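Local coordinates for protein beta-porphyranase B (Bacteroides plebeius, PDB 4AWD) that hydrolyses the beta-1,4 linkages between beta-D-galactopyranose and alpha-L-galactopyranose-6-sulfate in porphyran, a sulfated red-seaweed polysaccharide, at residues W68-Y74 with A123-N129; R79-K85 with K116-G122; L96-N100 with H283-E287; L144-S148 with E292-P296. One frame throughout, in Å; residues are numbered along the deposited sequence.

Contact 1 of 4, residues W68-Y74 with A123-N129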
# COMPACT_ATOMS: atom_id res chain seq x y z
N TRP A 68 -2.31 -14.91 3.17
CA TRP A 68 -3.02 -13.62 3.18
C TRP A 68 -4.20 -13.59 4.13
O TRP A 68 -4.92 -14.57 4.27
CB TRP A 68 -3.53 -13.25 1.78
CG TRP A 68 -2.49 -13.29 0.74
CD1 TRP A 68 -2.33 -14.26 -0.20
CD2 TRP A 68 -1.45 -12.33 0.51
NE1 TRP A 68 -1.26 -13.96 -1.01
CE2 TRP A 68 -0.69 -12.79 -0.58
CE3 TRP A 68 -1.08 -11.13 1.13
CZ2 TRP A 68 0.42 -12.09 -1.08
CZ3 TRP A 68 0.02 -10.44 0.63
CH2 TRP A 68 0.75 -10.92 -0.46
N HIS A 69 -4.41 -12.45 4.77
CA HIS A 69 -5.69 -12.15 5.43
C HIS A 69 -6.58 -11.41 4.44
O HIS A 69 -6.22 -10.29 4.02
CB HIS A 69 -5.48 -11.26 6.65
CG HIS A 69 -4.71 -11.91 7.76
ND1 HIS A 69 -5.21 -12.95 8.52
CD2 HIS A 69 -3.49 -11.62 8.29
CE1 HIS A 69 -4.34 -13.28 9.45
NE2 HIS A 69 -3.28 -12.49 9.33
N ALA A 70 -7.72 -12.00 4.08
CA ALA A 70 -8.69 -11.36 3.16
C ALA A 70 -9.25 -10.07 3.76
O ALA A 70 -9.47 -9.08 3.03
CB ALA A 70 -9.84 -12.32 2.80
N LYS A 71 -9.50 -10.10 5.07
CA LYS A 71 -9.79 -8.90 5.82
C LYS A 71 -8.65 -8.63 6.81
O LYS A 71 -8.48 -9.34 7.81
CB LYS A 71 -11.12 -9.01 6.57
CG LYS A 71 -11.63 -7.68 7.09
CD LYS A 71 -12.35 -7.85 8.43
CE LYS A 71 -13.29 -6.67 8.76
NZ LYS A 71 -12.64 -5.34 8.65
N SER A 72 -7.87 -7.59 6.52
CA SER A 72 -6.75 -7.21 7.38
C SER A 72 -7.16 -7.13 8.85
O SER A 72 -8.15 -6.47 9.17
CB SER A 72 -6.17 -5.87 6.94
OG SER A 72 -5.35 -5.33 7.97
N PRO A 73 -6.41 -7.77 9.75
CA PRO A 73 -6.66 -7.61 11.19
C PRO A 73 -6.11 -6.29 11.75
O PRO A 73 -6.34 -5.98 12.92
CB PRO A 73 -5.89 -8.77 11.80
CG PRO A 73 -4.76 -9.02 10.85
CD PRO A 73 -5.25 -8.65 9.47
N TYR A 74 -5.41 -5.52 10.93
CA TYR A 74 -4.68 -4.35 11.41
C TYR A 74 -5.44 -3.03 11.26
O TYR A 74 -5.37 -2.16 12.13
CB TYR A 74 -3.32 -4.26 10.73
CG TYR A 74 -2.46 -5.52 10.89
CD1 TYR A 74 -2.00 -5.91 12.15
CD2 TYR A 74 -2.10 -6.29 9.78
CE1 TYR A 74 -1.20 -7.04 12.29
CE2 TYR A 74 -1.30 -7.41 9.91
CZ TYR A 74 -0.85 -7.78 11.17
OH TYR A 74 -0.05 -8.89 11.31
N ALA A 123 -9.36 -4.69 2.36
CA ALA A 123 -8.04 -4.52 2.95
C ALA A 123 -7.41 -5.88 3.16
O ALA A 123 -7.82 -6.63 4.08
CB ALA A 123 -8.12 -3.78 4.26
N VAL A 124 -6.44 -6.21 2.31
CA VAL A 124 -5.67 -7.47 2.40
C VAL A 124 -4.34 -7.25 3.14
O VAL A 124 -3.62 -6.29 2.86
CB VAL A 124 -5.39 -8.05 1.00
CG1 VAL A 124 -4.62 -9.34 1.08
CG2 VAL A 124 -6.68 -8.30 0.26
N ALA A 125 -4.00 -8.14 4.06
CA ALA A 125 -2.71 -8.10 4.75
C ALA A 125 -2.02 -9.44 4.62
O ALA A 125 -2.66 -10.49 4.78
CB ALA A 125 -2.89 -7.74 6.22
N SER A 126 -0.73 -9.43 4.32
CA SER A 126 0.04 -10.67 4.43
C SER A 126 -0.02 -11.20 5.87
O SER A 126 -0.11 -10.44 6.84
CB SER A 126 1.49 -10.49 3.95
OG SER A 126 2.16 -9.42 4.62
N VAL A 127 -0.01 -12.53 5.98
CA VAL A 127 -0.03 -13.19 7.28
C VAL A 127 1.28 -12.93 8.02
O VAL A 127 1.29 -12.62 9.20
CB VAL A 127 -0.32 -14.72 7.12
CG1 VAL A 127 0.07 -15.49 8.38
CG2 VAL A 127 -1.77 -14.92 6.80
N LYS A 128 2.38 -13.04 7.30
CA LYS A 128 3.67 -12.84 7.89
C LYS A 128 3.98 -11.35 7.88
O LYS A 128 3.47 -10.61 7.03
CB LYS A 128 4.73 -13.65 7.16
CG LYS A 128 4.57 -15.17 7.31
CD LYS A 128 5.95 -15.80 7.28
CE LYS A 128 5.94 -17.30 7.04
NZ LYS A 128 7.37 -17.81 7.07
N ASN A 129 4.79 -10.91 8.83
CA ASN A 129 5.10 -9.51 8.97
C ASN A 129 6.61 -9.24 9.08
O ASN A 129 7.03 -8.34 9.80
CB ASN A 129 4.36 -8.94 10.18
CG ASN A 129 4.75 -9.64 11.47
OD1 ASN A 129 5.66 -10.46 11.48
ND2 ASN A 129 4.04 -9.32 12.56
O HOH W 1 -0.78 -12.88 11.16
O HOH W 2 -10.71 -6.93 3.16
O HOH W 3 0.98 -9.91 9.31
O HOH W 4 2.18 -7.44 12.77
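H69 and A125 form an antiparallel hydrogen-bonded pair that joins the short strand 68-69 to strand 117-126, in the beta-jelly-roll sandwich of the GH16 family. H69 N donates to A125 O at 2.6 Å, almost straight (171°). A125 N returns a longer bond to H69 O. Past the strand end the chain turns, and S72 N bonds A123 O at 2.6 Å.

The H69 and A125 side chains share one face of the pairing; S72, in the loop beyond, turns its CB onto A123 and A125. V127 CG2 sits over one face of the H69 ring, 3.9 Å from its centroid, a CH-pi contact. P73 CG covers the opposite face, so the imidazole is held between two aliphatic groups. A125 CB touches the edge of the Y74 ring at CD2 (3.9 Å). W68 CB points away from strand 117-126. With CG anti to the carbonyl carbon (chi1 -52°), the indole swings back, and W68 CZ3 lies 3.6 Å from S126 CB. W68 NE1 is bonded to D56.

In the next shell, S72 OG accepts from Y74 N, an ST turn, and is also bonded to H283. This turn leads to W75, probably a substrate-binding residue. One water lies in the plane of the H69 ring and joins H69 NE2 to V127 O. Another, 2.5 Å from Y74 OH, donates to both S126 O and V127 O.

Contact 2 of 4, residues R79-K85 with K116-G122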
# COMPACT_ATOMS: atom_id res chain seq x y z
N ARG A 79 -11.71 4.33 6.71
CA ARG A 79 -11.92 5.76 6.82
C ARG A 79 -13.33 6.03 6.34
O ARG A 79 -13.64 5.77 5.18
CB ARG A 79 -10.90 6.52 5.95
CG ARG A 79 -10.88 8.06 6.19
CD ARG A 79 -9.72 8.77 5.50
NE ARG A 79 -8.41 8.24 5.90
CZ ARG A 79 -7.66 7.43 5.14
NH1 ARG A 79 -8.06 7.04 3.94
NH2 ARG A 79 -6.50 7.00 5.61
N PRO A 80 -14.20 6.55 7.22
CA PRO A 80 -15.59 6.78 6.78
C PRO A 80 -15.62 7.63 5.50
O PRO A 80 -14.83 8.57 5.38
CB PRO A 80 -16.23 7.52 7.97
CG PRO A 80 -15.35 7.18 9.15
CD PRO A 80 -13.98 6.91 8.63
N PRO A 81 -16.53 7.32 4.56
CA PRO A 81 -17.63 6.39 4.74
C PRO A 81 -17.43 4.97 4.18
O PRO A 81 -18.43 4.26 3.97
CB PRO A 81 -18.78 7.09 4.01
CG PRO A 81 -18.08 7.96 2.95
CD PRO A 81 -16.62 8.01 3.27
N ALA A 82 -16.18 4.55 3.95
CA ALA A 82 -15.94 3.17 3.50
C ALA A 82 -15.16 2.35 4.52
O ALA A 82 -14.20 2.83 5.12
CB ALA A 82 -15.23 3.12 2.15
N THR A 83 -15.55 1.11 4.69
CA THR A 83 -14.73 0.20 5.46
C THR A 83 -14.29 -0.98 4.58
O THR A 83 -14.27 -0.86 3.34
CB THR A 83 -15.42 -0.19 6.79
OG1 THR A 83 -14.55 -1.05 7.54
CG2 THR A 83 -16.77 -0.84 6.57
N PHE A 84 -13.94 -2.11 5.19
CA PHE A 84 -13.39 -3.25 4.45
C PHE A 84 -14.15 -4.54 4.77
O PHE A 84 -14.43 -4.82 5.92
CB PHE A 84 -11.91 -3.44 4.77
CG PHE A 84 -11.12 -2.14 4.90
CD1 PHE A 84 -10.84 -1.36 3.77
CD2 PHE A 84 -10.60 -1.74 6.13
CE1 PHE A 84 -10.10 -0.17 3.89
CE2 PHE A 84 -9.89 -0.57 6.28
CZ PHE A 84 -9.62 0.22 5.16
N LYS A 85 -14.47 -5.32 3.75
CA LYS A 85 -15.09 -6.60 3.99
C LYS A 85 -14.35 -7.71 3.25
O LYS A 85 -13.87 -7.51 2.13
CB LYS A 85 -16.55 -6.56 3.58
CG LYS A 85 -17.39 -5.56 4.34
CD LYS A 85 -17.59 -6.01 5.77
CE LYS A 85 -18.57 -5.10 6.46
NZ LYS A 85 -18.32 -4.96 7.90
N LYS A 116 -21.95 5.23 10.07
CA LYS A 116 -20.56 5.58 9.78
C LYS A 116 -20.18 5.11 8.39
O LYS A 116 -19.56 5.86 7.65
CB LYS A 116 -19.64 5.00 10.85
CG LYS A 116 -18.17 5.34 10.67
CD LYS A 116 -17.31 4.99 11.92
CE LYS A 116 -17.68 5.84 13.15
NZ LYS A 116 -17.29 7.27 12.95
N TYR A 117 -20.60 3.89 8.01
CA TYR A 117 -20.18 3.25 6.75
C TYR A 117 -21.33 2.87 5.82
O TYR A 117 -22.28 2.20 6.23
CB TYR A 117 -19.34 1.99 7.03
CG TYR A 117 -18.10 2.25 7.85
CD1 TYR A 117 -17.07 3.05 7.35
CD2 TYR A 117 -17.95 1.69 9.12
CE1 TYR A 117 -15.93 3.30 8.09
CE2 TYR A 117 -16.80 1.93 9.86
CZ TYR A 117 -15.80 2.75 9.34
OH TYR A 117 -14.66 3.00 10.06
N ARG A 118 -21.24 3.29 4.56
CA ARG A 118 -22.21 2.90 3.54
C ARG A 118 -21.51 2.39 2.29
O ARG A 118 -22.17 2.04 1.31
CB ARG A 118 -23.15 4.06 3.20
CG ARG A 118 -22.46 5.24 2.55
CD ARG A 118 -23.42 6.37 2.25
NE ARG A 118 -22.90 7.24 1.19
CZ ARG A 118 -22.24 8.38 1.41
NH1 ARG A 118 -21.99 8.82 2.65
NH2 ARG A 118 -21.83 9.10 0.36
N LEU A 119 -20.19 2.35 2.33
CA LEU A 119 -19.40 1.77 1.25
C LEU A 119 -18.50 0.68 1.81
O LEU A 119 -17.97 0.79 2.92
CB LEU A 119 -18.57 2.85 0.54
CG LEU A 119 -19.30 3.85 -0.38
CD1 LEU A 119 -18.42 5.05 -0.68
CD2 LEU A 119 -19.76 3.19 -1.68
N ALA A 120 -18.34 -0.38 1.03
CA ALA A 120 -17.41 -1.43 1.42
C ALA A 120 -16.30 -1.58 0.39
O ALA A 120 -16.55 -1.71 -0.82
CB ALA A 120 -18.14 -2.74 1.67
N GLY A 121 -15.06 -1.52 0.88
CA GLY A 121 -13.88 -1.88 0.07
C GLY A 121 -13.19 -3.12 0.61
O GLY A 121 -13.80 -3.93 1.31
N GLY A 122 -11.91 -3.26 0.27
CA GLY A 122 -11.10 -4.39 0.72
C GLY A 122 -9.78 -3.96 1.34
O GLY A 122 -9.18 -2.99 0.91
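The backbones of A82, T83 and F84 pair in parallel with L119, A120 and G121, adding a short edge strand to strand 117-126 of the GH16 sandwich. T83 N donates to L119 O, G121 N to T83 O (2.7 Å), and K85 N to G121 O. At the start of the pairing P81 O is gripped twice, by R118 N at 3.0 Å and L119 N at 3.1 Å.

Aromatic packing centres on Y117. T83 CB stands over the middle of the Y117 ring, 3.6 Å from the centroid and 7° off the normal, a CH-pi contact. K116 CG covers the opposite face. The Y117 ring is thus sandwiched between the T83 and K116 side chains, which fixes its rotation, and P81 C and A82 N lie at its edge. Y117 OH is bonded to G78 O. T83 OG1 is anti to the backbone N (chi1 -178°) and bonds G78 N, while CG2 leans on Y117 CG.

Aliphatic contacts fill the flanks. P80 CG lies alongside K116 CG at 3.7 Å. A82 CB meets L119 CB on the face that also carries F84, whose ring meets W75 edge-to-face.

R79, at the start of this segment, is a probable substrate-binding residue; its NH1 makes a salt bridge to E287 OE2 and also bonds T288 O. Strand 82-84 runs beside strand 117-126, which pairs antiparallel with strand 95-107. K85 reaches across to a salt bridge with E107 at the far end of that strand.

Contact 3 of 4, residues L96-N100 with H283-E287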
# COMPACT_ATOMS: atom_id res chain seq x y z
N LEU A 96 -5.91 -10.93 -8.19
CA LEU A 96 -6.54 -10.55 -6.95
C LEU A 96 -7.50 -9.41 -7.30
O LEU A 96 -7.12 -8.45 -7.97
CB LEU A 96 -5.50 -10.08 -5.93
CG LEU A 96 -6.06 -9.46 -4.64
CD1 LEU A 96 -6.77 -10.52 -3.77
CD2 LEU A 96 -4.96 -8.76 -3.86
N ARG A 97 -8.74 -9.55 -6.86
CA ARG A 97 -9.78 -8.54 -7.12
C ARG A 97 -10.25 -7.97 -5.82
O ARG A 97 -10.73 -8.72 -4.95
CB ARG A 97 -10.99 -9.17 -7.79
CG ARG A 97 -10.82 -9.53 -9.22
CD ARG A 97 -11.90 -10.50 -9.59
NE ARG A 97 -11.95 -10.78 -11.02
CZ ARG A 97 -13.03 -11.27 -11.62
NH1 ARG A 97 -14.13 -11.53 -10.89
NH2 ARG A 97 -13.03 -11.49 -12.93
N ILE A 98 -10.11 -6.66 -5.68
CA ILE A 98 -10.75 -5.96 -4.56
C ILE A 98 -11.83 -5.05 -5.11
O ILE A 98 -11.52 -4.03 -5.73
CB ILE A 98 -9.75 -5.16 -3.69
CG1 ILE A 98 -8.57 -6.04 -3.21
CG2 ILE A 98 -10.50 -4.58 -2.49
CD1 ILE A 98 -7.47 -5.27 -2.42
N ILE A 99 -13.09 -5.43 -4.90
CA ILE A 99 -14.22 -4.70 -5.47
C ILE A 99 -14.81 -3.75 -4.44
O ILE A 99 -14.85 -4.06 -3.24
CB ILE A 99 -15.30 -5.67 -6.09
CG1 ILE A 99 -16.30 -4.90 -6.98
CG2 ILE A 99 -15.99 -6.54 -5.02
CD1 ILE A 99 -17.31 -5.79 -7.76
N ASN A 100 -15.24 -2.57 -4.90
CA ASN A 100 -15.96 -1.60 -4.06
C ASN A 100 -17.46 -1.71 -4.27
O ASN A 100 -17.94 -1.68 -5.41
CB ASN A 100 -15.51 -0.17 -4.36
CG ASN A 100 -14.02 -0.04 -4.36
OD1 ASN A 100 -13.36 -0.43 -3.39
ND2 ASN A 100 -13.46 0.48 -5.44
N HIS A 283 0.22 -4.46 3.01
CA HIS A 283 -1.19 -4.08 2.95
C HIS A 283 -1.66 -3.85 1.51
O HIS A 283 -0.98 -3.20 0.72
CB HIS A 283 -1.47 -2.84 3.78
CG HIS A 283 -2.32 -3.08 4.99
ND1 HIS A 283 -2.41 -2.18 6.03
CD2 HIS A 283 -3.13 -4.12 5.32
CE1 HIS A 283 -3.24 -2.66 6.95
NE2 HIS A 283 -3.69 -3.83 6.54
N ILE A 284 -2.81 -4.39 1.17
CA ILE A 284 -3.36 -4.14 -0.16
C ILE A 284 -4.78 -3.62 0.05
O ILE A 284 -5.65 -4.35 0.48
CB ILE A 284 -3.33 -5.40 -1.06
CG1 ILE A 284 -1.97 -6.10 -0.97
CG2 ILE A 284 -3.63 -5.00 -2.51
CD1 ILE A 284 -1.84 -7.42 -1.74
N VAL A 285 -4.99 -2.34 -0.23
CA VAL A 285 -6.14 -1.62 0.32
C VAL A 285 -6.91 -0.77 -0.69
O VAL A 285 -6.34 -0.11 -1.54
CB VAL A 285 -5.70 -0.73 1.50
CG1 VAL A 285 -6.83 0.17 1.96
CG2 VAL A 285 -5.22 -1.59 2.66
N THR A 286 -8.22 -0.77 -0.51
CA THR A 286 -9.16 0.01 -1.31
C THR A 286 -9.92 0.94 -0.33
O THR A 286 -10.65 0.48 0.55
CB THR A 286 -10.10 -0.98 -2.03
OG1 THR A 286 -9.74 -1.06 -3.42
CG2 THR A 286 -11.51 -0.62 -1.86
N GLU A 287 -9.70 2.26 -0.44
CA GLU A 287 -10.19 3.14 0.61
C GLU A 287 -10.78 4.43 0.11
O GLU A 287 -10.79 4.76 -1.10
CB GLU A 287 -9.08 3.47 1.61
CG GLU A 287 -8.31 4.75 1.31
CD GLU A 287 -6.83 4.60 1.62
OE1 GLU A 287 -6.15 3.86 0.88
OE2 GLU A 287 -6.36 5.21 2.62
O HOH W 5 -10.54 0.86 -5.64
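L96 and I284 reach toward each other tip to tip, with CD2 of L96 4.0 Å from CD1 of I284. This is core packing in the GH16 beta sandwich, made by side chains between strands 95-107 and 281-285. The axes of the two short segments stay 9.2 Å apart, too far for the backbones to pair.

The apolar contacts continue along the strands. I98 crosses I284 obliquely, and I98 CD1 lies 3.9 Å from I284 CG2. I98 CD1 also comes to 3.5 Å from I284 O. In I98, CG1 is anti to the carbonyl carbon (chi1 -53°) and CG2 is anti to the backbone N. The two branches therefore serve different partners: CD1, at the end of the first, reaches I284, while I98 CG2 lies 3.7 Å from T286 CB. The I98 and T286 side chains lie alongside, running opposite ways.

The polar link is through water. One molecule accepts from N100 ND2 at 3.0 Å and lies 3.0 Å from T286 OG1. It bridges the ends of the two segments where the apolar packing stops. N100 OD1 is buried here and has no polar partner in the model. The modelled approach of the amide to T286 is doubtful in detail.

T286 comes just before E287, a probable substrate-binding residue whose carboxylate makes a salt bridge to R79. Strand 117-126 pairs with both strands of this contact, and V124 packs on I98 and I284. Strand 308-321 pairs with strand 95-107, and its Y311 touches the same two isoleucines.

Contact 4 of 4, residues L144-S148 with E292-P296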
# COMPACT_ATOMS: atom_id res chain seq x y z
N LEU A 144 -12.07 2.18 -11.77
CA LEU A 144 -12.57 3.44 -12.35
C LEU A 144 -13.58 4.04 -11.37
O LEU A 144 -14.79 3.99 -11.55
CB LEU A 144 -13.18 3.23 -13.74
CG LEU A 144 -13.28 4.49 -14.64
CD1 LEU A 144 -11.92 5.03 -15.01
CD2 LEU A 144 -14.09 4.23 -15.91
N THR A 145 -13.02 4.64 -10.32
CA THR A 145 -13.74 4.88 -9.10
C THR A 145 -12.97 5.95 -8.34
O THR A 145 -11.76 6.11 -8.58
CB THR A 145 -13.79 3.54 -8.32
OG1 THR A 145 -15.10 2.94 -8.43
CG2 THR A 145 -13.40 3.69 -6.89
N THR A 146 -13.65 6.68 -7.46
CA THR A 146 -12.99 7.65 -6.60
C THR A 146 -12.51 7.06 -5.26
O THR A 146 -12.25 7.80 -4.30
CB THR A 146 -13.91 8.85 -6.28
OG1 THR A 146 -15.19 8.37 -5.87
CG2 THR A 146 -14.06 9.80 -7.49
N MET A 147 -12.41 5.73 -5.20
CA MET A 147 -11.75 5.04 -4.09
C MET A 147 -10.35 4.60 -4.51
O MET A 147 -10.08 4.36 -5.69
CB MET A 147 -12.59 3.85 -3.60
CG MET A 147 -13.75 4.29 -2.73
SD MET A 147 -14.89 2.98 -2.23
CE MET A 147 -13.86 2.01 -1.13
N SER A 148 -9.45 4.53 -3.53
CA SER A 148 -8.03 4.31 -3.80
C SER A 148 -7.77 2.90 -4.32
O SER A 148 -8.52 1.97 -4.03
CB SER A 148 -7.22 4.51 -2.52
OG SER A 148 -7.59 3.52 -1.56
N GLU A 292 -11.30 13.67 -1.00
CA GLU A 292 -12.14 13.36 -2.17
C GLU A 292 -13.51 12.91 -1.68
O GLU A 292 -13.82 11.72 -1.63
CB GLU A 292 -11.48 12.29 -3.07
CG GLU A 292 -12.26 11.90 -4.33
CD GLU A 292 -12.75 13.09 -5.17
OE1 GLU A 292 -13.87 13.58 -4.89
OE2 GLU A 292 -12.05 13.50 -6.13
N LYS A 293 -14.34 13.89 -1.33
CA LYS A 293 -15.64 13.63 -0.74
C LYS A 293 -16.70 13.20 -1.75
O LYS A 293 -17.81 12.86 -1.35
CB LYS A 293 -16.11 14.83 0.09
N GLN A 294 -16.38 13.19 -3.04
CA GLN A 294 -17.31 12.61 -4.02
C GLN A 294 -17.04 11.12 -4.18
O GLN A 294 -16.58 10.63 -5.23
CB GLN A 294 -17.28 13.35 -5.36
CG GLN A 294 -17.63 14.82 -5.21
CD GLN A 294 -17.68 15.56 -6.52
OE1 GLN A 294 -18.25 15.06 -7.50
NE2 GLN A 294 -17.11 16.77 -6.55
N VAL A 295 -17.32 10.41 -3.08
CA VAL A 295 -17.15 8.97 -2.97
C VAL A 295 -18.14 8.29 -3.90
O VAL A 295 -19.14 8.91 -4.30
CB VAL A 295 -17.34 8.49 -1.51
CG1 VAL A 295 -16.30 9.12 -0.60
CG2 VAL A 295 -18.76 8.80 -1.02
N PRO A 296 -17.86 7.03 -4.28
CA PRO A 296 -18.73 6.28 -5.20
C PRO A 296 -20.19 6.22 -4.74
O PRO A 296 -20.46 5.97 -3.57
CB PRO A 296 -18.12 4.88 -5.21
CG PRO A 296 -16.66 5.10 -4.88
CD PRO A 296 -16.65 6.27 -3.91
O HOH W 6 -12.41 9.02 -1.67
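T146 and P296 pass each other head to tail, which brings T146 OG1 against the proline ring. P296 CD lies 3.2 Å from T146 OG1. This hydroxyl stands between the backbone N and the carbonyl carbon (chi1 48°), and from there T146 OG1 donates to Q294 O at 2.7 Å. It approaches that carbonyl from the side, with a C=O...donor angle of 135° and a tilt of 16° from the carbonyl plane. Q294 O also accepts from R187 NH1, so two donors hold it.

M147 crosses P296 at about a right angle. M147 CG is 3.7 Å from P296 CG, and the sulfur SD also lies against the ring. T146 crosses E292 in the same perpendicular way, with T146 CB 4.0 Å from E292 CG. The chain of E292 bends at chi2, and OE1 folds back to accept from Q294 N through its anti lone pair. The other oxygen, OE2, takes the backbone N-H groups of R187 and S188. A water donates to T146 O at 2.9 Å and to E292 O, bridging the two backbones.

Two loops of the GH16 fold meet here. One runs from strand 134-141 to strand 149-163, the other from strand 281-285 to strand 308-321. V295 and P296 also pack on L119 of strand 117-126, while T145 and M147 touch N100 at strand 95-107.

From the N terminus, contact 1 closes the first loop, bringing 123-129 back to 68-74. Contact 2 lies within that loop, where 116-122 returns to 79-85. Both use strand 117-126. Contact 3 starts from 96-100 inside the same loop but closes at 283-287, so it crosses contacts 1 and 2. Contact 4 opens at 144-148, after contacts 1 and 2 have closed, and ends at 292-296, crossing contact 3. V124 O to I284 N and G122 O to T286 N tie strand 117-126 to segment 283-287, while S148 OG joins the contact 4 loop to E287 N. Contacts 2, 3 and 4 converge near the probable substrate-binding residues R79 and E287, while contact 1 lies beside W75.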